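Local coordinates for NAD-dependent epimerase/dehydratase (Veillonella parvula DSM 2008, PDB 3R6D), which probably binds NAD(P) through a Rossmann-type fold and acts as a dinucleotide-dependent epimerase or dehydratase, at residues S145-Y158 / E198-E210. Sequence-based numbering, arbitrary orientation.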
loop_
_atom_site.group_PDB
_atom_site.type_symbol
_atom_site.label_atom_id
_atom_site.label_comp_id
_atom_site.label_asym_id
_atom_site.label_seq_id
_atom_site.Cartn_x
_atom_site.Cartn_y
_atom_site.Cartn_z
ATOM N N SER A 145 5.150 14.268 -6.779
ATOM C CA SER A 145 6.303 14.307 -5.978
ATOM C C SER A 145 7.490 13.877 -6.765
ATOM O O SER A 145 7.369 13.312 -7.876
ATOM C CB SER A 145 6.094 13.417 -4.765
ATOM O OG SER A 145 6.457 12.056 -5.029
ATOM N N ASN A 146 8.647 14.084 -6.168
ATOM C CA ASN A 146 9.866 13.632 -6.720
ATOM C C ASN A 146 10.323 12.275 -6.163
ATOM O O ASN A 146 11.445 11.825 -6.396
ATOM C CB ASN A 146 10.878 14.755 -6.389
ATOM C CG ASN A 146 10.884 15.139 -4.844
ATOM O OD1 ASN A 146 10.720 14.250 -3.995
ATOM N ND2 ASN A 146 11.029 16.446 -4.497
ATOM N N LEU A 147 9.431 11.626 -5.380
ATOM C CA LEU A 147 9.792 10.412 -4.664
ATOM C C LEU A 147 9.892 9.244 -5.629
ATOM O O LEU A 147 9.225 9.220 -6.697
ATOM C CB LEU A 147 8.764 10.077 -3.563
ATOM C CG LEU A 147 8.644 11.146 -2.485
ATOM C CD1 LEU A 147 7.477 10.873 -1.565
ATOM C CD2 LEU A 147 9.939 11.255 -1.656
ATOM N N ASN A 148 10.680 8.236 -5.264
ATOM C CA ASN A 148 10.713 7.013 -6.013
ATOM C C ASN A 148 9.542 6.135 -5.547
ATOM O O ASN A 148 9.693 5.260 -4.674
ATOM C CB ASN A 148 12.035 6.283 -5.861
ATOM C CG ASN A 148 12.052 5.004 -6.656
ATOM O OD1 ASN A 148 11.157 4.788 -7.487
ATOM N ND2 ASN A 148 12.982 4.107 -6.360
ATOM N N TYR A 149 8.355 6.413 -6.107
ATOM C CA TYR A 149 7.118 5.782 -5.678
ATOM C C TYR A 149 6.791 4.550 -6.486
ATOM O O TYR A 149 7.096 4.461 -7.694
ATOM C CB TYR A 149 5.943 6.784 -5.721
ATOM C CG TYR A 149 5.542 7.206 -7.115
ATOM C CD1 TYR A 149 4.681 6.410 -7.866
ATOM C CD2 TYR A 149 5.990 8.411 -7.677
ATOM C CE1 TYR A 149 4.293 6.753 -9.149
ATOM C CE2 TYR A 149 5.605 8.787 -8.964
ATOM C CZ TYR A 149 4.747 7.943 -9.684
ATOM O OH TYR A 149 4.316 8.264 -10.968
ATOM N N THR A 150 6.090 3.627 -5.822
ATOM C CA THR A 150 5.300 2.627 -6.544
ATOM C C THR A 150 3.888 2.704 -5.983
ATOM O O THR A 150 3.700 2.513 -4.762
ATOM C CB THR A 150 5.816 1.179 -6.314
ATOM O OG1 THR A 150 7.248 1.123 -6.444
ATOM C CG2 THR A 150 5.135 0.229 -7.282
ATOM N N ILE A 151 2.916 3.001 -6.840
ATOM C CA ILE A 151 1.517 2.946 -6.444
ATOM C C ILE A 151 1.002 1.579 -6.819
ATOM O O ILE A 151 1.237 1.110 -7.942
ATOM C CB ILE A 151 0.720 4.077 -7.112
ATOM C CG1 ILE A 151 1.189 5.452 -6.563
ATOM C CG2 ILE A 151 -0.786 3.841 -6.931
ATOM C CD1 ILE A 151 0.705 6.613 -7.400
ATOM N N LEU A 152 0.301 0.907 -5.891
ATOM C CA LEU A 152 -0.362 -0.369 -6.177
ATOM C C LEU A 152 -1.841 -0.107 -6.293
ATOM O O LEU A 152 -2.493 0.276 -5.319
ATOM C CB LEU A 152 -0.040 -1.402 -5.059
ATOM C CG LEU A 152 1.475 -1.666 -4.896
ATOM C CD1 LEU A 152 1.635 -2.628 -3.722
ATOM C CD2 LEU A 152 2.076 -2.204 -6.157
ATOM N N ARG A 153 -2.378 -0.243 -7.507
ATOM C CA ARG A 153 -3.801 -0.053 -7.756
ATOM C C ARG A 153 -4.546 -1.352 -7.487
ATOM O O ARG A 153 -4.453 -2.285 -8.282
ATOM C CB ARG A 153 -4.054 0.416 -9.194
ATOM C CG ARG A 153 -3.530 1.814 -9.483
ATOM C CD ARG A 153 -3.636 2.171 -10.948
ATOM N NE ARG A 153 -2.601 1.533 -11.747
ATOM C CZ ARG A 153 -2.811 0.687 -12.759
ATOM N NH1 ARG A 153 -4.039 0.205 -13.016
ATOM N NH2 ARG A 153 -1.775 0.270 -13.494
ATOM N N LEU A 154 -5.232 -1.428 -6.343
ATOM C CA LEU A 154 -5.864 -2.690 -5.941
ATOM C C LEU A 154 -7.288 -2.736 -6.395
ATOM O O LEU A 154 -8.028 -1.761 -6.234
ATOM C CB LEU A 154 -5.806 -2.875 -4.427
ATOM C CG LEU A 154 -4.410 -2.728 -3.787
ATOM C CD1 LEU A 154 -4.470 -3.128 -2.327
ATOM C CD2 LEU A 154 -3.361 -3.583 -4.528
ATOM N N THR A 155 -7.692 -3.901 -6.926
ATOM C CA THR A 155 -9.097 -4.192 -7.166
ATOM C C THR A 155 -9.755 -4.624 -5.825
ATOM O O THR A 155 -9.161 -4.410 -4.772
ATOM C CB THR A 155 -9.239 -5.148 -8.330
ATOM O OG1 THR A 155 -10.638 -5.287 -8.639
ATOM C CG2 THR A 155 -8.601 -6.520 -8.064
ATOM N N TRP A 156 -10.981 -5.144 -5.875
ATOM C CA TRP A 156 -11.764 -5.330 -4.644
ATOM C C TRP A 156 -11.179 -6.424 -3.759
ATOM O O TRP A 156 -10.906 -7.519 -4.240
ATOM C CB TRP A 156 -13.211 -5.664 -5.042
ATOM C CG TRP A 156 -13.937 -4.415 -5.522
ATOM C CD1 TRP A 156 -14.018 -3.932 -6.809
ATOM C CD2 TRP A 156 -14.576 -3.456 -4.693
ATOM N NE1 TRP A 156 -14.700 -2.738 -6.825
ATOM C CE2 TRP A 156 -15.045 -2.417 -5.530
ATOM C CE3 TRP A 156 -14.806 -3.377 -3.308
ATOM C CZ2 TRP A 156 -15.756 -1.314 -5.022
ATOM C CZ3 TRP A 156 -15.521 -2.288 -2.803
ATOM C CH2 TRP A 156 -16.001 -1.271 -3.660
ATOM N N LEU A 157 -11.008 -6.120 -2.480
ATOM C CA LEU A 157 -10.245 -6.992 -1.582
ATOM C C LEU A 157 -11.103 -7.992 -0.820
ATOM O O LEU A 157 -12.253 -7.737 -0.494
ATOM C CB LEU A 157 -9.494 -6.163 -0.554
ATOM C CG LEU A 157 -8.430 -5.243 -1.134
ATOM C CD1 LEU A 157 -7.919 -4.245 -0.073
ATOM C CD2 LEU A 157 -7.242 -6.074 -1.675
ATOM N N TYR A 158 -10.513 -9.138 -0.503
ATOM C CA TYR A 158 -11.120 -10.097 0.394
ATOM C C TYR A 158 -9.970 -10.879 1.049
ATOM O O TYR A 158 -8.806 -10.723 0.663
ATOM C CB TYR A 158 -12.126 -10.982 -0.363
ATOM C CG TYR A 158 -11.526 -11.977 -1.342
ATOM C CD1 TYR A 158 -11.501 -13.336 -1.039
ATOM C CD2 TYR A 158 -10.973 -11.564 -2.561
ATOM C CE1 TYR A 158 -10.970 -14.261 -1.918
ATOM C CE2 TYR A 158 -10.430 -12.486 -3.457
ATOM C CZ TYR A 158 -10.451 -13.845 -3.139
ATOM O OH TYR A 158 -9.939 -14.775 -4.032
ATOM N N GLU A 198 14.617 -3.023 -9.664
ATOM C CA GLU A 198 13.345 -2.411 -9.284
ATOM C C GLU A 198 12.873 -1.370 -10.295
ATOM O O GLU A 198 11.932 -0.614 -10.020
ATOM C CB GLU A 198 13.351 -1.882 -7.830
ATOM C CG GLU A 198 14.234 -0.667 -7.569
ATOM C CD GLU A 198 14.069 -0.057 -6.167
ATOM O OE1 GLU A 198 13.589 -0.752 -5.227
ATOM O OE2 GLU A 198 14.474 1.130 -6.000
ATOM N N THR A 199 13.486 -1.343 -11.479
ATOM C CA THR A 199 13.068 -0.375 -12.489
ATOM C C THR A 199 11.580 -0.469 -12.883
ATOM O O THR A 199 10.963 0.575 -13.105
ATOM C CB THR A 199 13.992 -0.355 -13.728
ATOM O OG1 THR A 199 13.931 -1.624 -14.371
ATOM C CG2 THR A 199 15.433 -0.039 -13.321
ATOM N N PRO A 200 10.978 -1.685 -12.942
ATOM C CA PRO A 200 9.540 -1.700 -13.261
ATOM C C PRO A 200 8.669 -1.044 -12.187
ATOM O O PRO A 200 7.471 -0.820 -12.431
ATOM C CB PRO A 200 9.183 -3.188 -13.345
ATOM C CG PRO A 200 10.491 -3.870 -13.623
ATOM C CD PRO A 200 11.533 -3.059 -12.880
ATOM N N PHE A 201 9.249 -0.776 -11.010
ATOM C CA PHE A 201 8.549 -0.207 -9.909
ATOM C C PHE A 201 8.981 1.222 -9.600
ATOM O O PHE A 201 8.548 1.814 -8.641
ATOM C CB PHE A 201 8.751 -1.110 -8.693
ATOM C CG PHE A 201 8.374 -2.530 -8.974
ATOM C CD1 PHE A 201 7.077 -2.849 -9.382
ATOM C CD2 PHE A 201 9.335 -3.543 -8.936
ATOM C CE1 PHE A 201 6.746 -4.127 -9.729
ATOM C CE2 PHE A 201 9.004 -4.834 -9.277
ATOM C CZ PHE A 201 7.708 -5.136 -9.669
ATOM N N HIS A 202 9.883 1.773 -10.412
ATOM C CA HIS A 202 10.437 3.090 -10.168
ATOM C C HIS A 202 9.497 4.150 -10.741
ATOM O O HIS A 202 9.434 4.335 -11.959
ATOM C CB HIS A 202 11.806 3.199 -10.860
ATOM C CG HIS A 202 12.584 4.420 -10.476
ATOM N ND1 HIS A 202 12.382 5.668 -11.034
ATOM C CD2 HIS A 202 13.557 4.583 -9.550
ATOM C CE1 HIS A 202 13.193 6.543 -10.459
ATOM N NE2 HIS A 202 13.932 5.908 -9.570
ATOM N N ARG A 203 8.781 4.861 -9.869
ATOM C CA ARG A 203 7.822 5.895 -10.285
ATOM C C ARG A 203 6.823 5.306 -11.262
ATOM O O ARG A 203 6.560 5.875 -12.321
ATOM C CB ARG A 203 8.523 7.132 -10.832
ATOM C CG ARG A 203 9.399 7.777 -9.776
ATOM C CD ARG A 203 10.142 9.024 -10.271
ATOM N NE ARG A 203 9.275 10.068 -10.822
ATOM C CZ ARG A 203 8.573 10.967 -10.116
ATOM N NH1 ARG A 203 8.546 10.929 -8.796
ATOM N NH2 ARG A 203 7.853 11.907 -10.746
ATOM N N THR A 204 6.188 4.219 -10.852
ATOM C CA THR A 204 5.137 3.616 -11.641
ATOM C C THR A 204 3.918 3.281 -10.773
ATOM O O THR A 204 3.995 3.246 -9.550
ATOM C CB THR A 204 5.638 2.354 -12.353
ATOM O OG1 THR A 204 5.982 1.413 -11.360
ATOM C CG2 THR A 204 6.826 2.630 -13.245
ATOM N N SER A 205 2.804 3.052 -11.450
ATOM C CA SER A 205 1.542 2.693 -10.840
ATOM C C SER A 205 1.074 1.389 -11.456
ATOM O O SER A 205 0.770 1.327 -12.654
ATOM C CB SER A 205 0.524 3.764 -11.133
ATOM O OG SER A 205 -0.705 3.359 -10.559
ATOM N N ILE A 206 1.041 0.342 -10.630
ATOM C CA ILE A 206 0.883 -1.033 -11.107
ATOM C C ILE A 206 -0.391 -1.612 -10.481
ATOM O O ILE A 206 -0.562 -1.556 -9.261
ATOM C CB ILE A 206 2.134 -1.873 -10.689
ATOM C CG1 ILE A 206 3.433 -1.248 -11.229
ATOM C CG2 ILE A 206 2.034 -3.328 -11.168
ATOM C CD1 ILE A 206 3.446 -0.949 -12.712
ATOM N N GLY A 207 -1.273 -2.191 -11.303
ATOM C CA GLY A 207 -2.459 -2.861 -10.769
ATOM C C GLY A 207 -2.102 -4.237 -10.216
ATOM O O GLY A 207 -1.152 -4.883 -10.696
ATOM N N VAL A 208 -2.858 -4.685 -9.220
ATOM C CA VAL A 208 -2.650 -6.012 -8.628
ATOM C C VAL A 208 -4.019 -6.695 -8.600
ATOM O O VAL A 208 -4.947 -6.192 -7.957
ATOM C CB VAL A 208 -2.042 -5.935 -7.204
ATOM C CG1 VAL A 208 -1.664 -7.337 -6.755
ATOM C CG2 VAL A 208 -0.795 -5.063 -7.158
ATOM N N GLY A 209 -4.109 -7.841 -9.290
ATOM C CA GLY A 209 -5.390 -8.519 -9.402
ATOM C C GLY A 209 -5.228 -10.023 -9.340
ATOM O O GLY A 209 -4.134 -10.545 -9.610
ATOM N N GLU A 210 -6.321 -10.725 -9.028
ATOM C CA GLU A 210 -6.337 -12.188 -9.046
ATOM C C GLU A 210 -6.612 -12.674 -10.470
ATOM O O GLU A 210 -7.658 -12.368 -11.043
ATOM C CB GLU A 210 -7.424 -12.688 -8.110
ATOM C CG GLU A 210 -7.570 -14.227 -8.079
ATOM C CD GLU A 210 -8.675 -14.688 -7.165
ATOM O OE1 GLU A 210 -9.076 -13.968 -6.252
ATOM O OE2 GLU A 210 -9.138 -15.821 -7.358
HETATM O O HOH W 1 11.824 1.377 -7.729
#
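Ser145 and Leu147 both offer their carbonyls to Arg203, whose NH1 lies 2.8 Å from Ser145 O and 2.8 Å from Leu147 O, each oxygen near the guanidinium plane. Asn148 brings OD1 over one face of the His202 ring, near its rim and 3.2 Å from CD2, the amide inclined 36° to the ring; its ND2 makes a weak bond to Glu198 OE2 and also donates to a water that bridges to Glu198 O, while Glu198 OE1 has a salt bridge to Arg102 and a hydrogen bond with Tyr5. The Tyr149 ring, its CG wedged between backbone N and carbonyl carbon (chi1 68°), turns a face to Arg203, whose CA sits 3.7 Å from the ring centroid in a CH-pi contact. Thr150 OG1 donates in the carbonyl plane to a lone pair of Phe201 O at 2.6 Å. From here to Leu154 the strand pairs in parallel with 204-209, Ile151 and Arg153 each bonding through both N and O. This extends the parallel sheet of the Rossmann fold beyond strand 102-108, which flanks 148-158 across its other edge; Leu152 and Leu154 pack on helix 182-193 and, over the pairing, meet Val208. Arg153, its chain bent at chi3, grips Ser205 side-on: NE to OG, and NH2 to the backbone O at 2.9 Å with an N-H...O angle of 171°, while NH1 pairs with Glu114. A leucine here would probably leave Ser205 OG and the Glu114 carboxylate without these partners. Farther along, Thr155 CG2 touches Val208 O, and Tyr158 OH donates to Glu210 OE1 at 2.5 Å, meeting the carboxylate from its syn side.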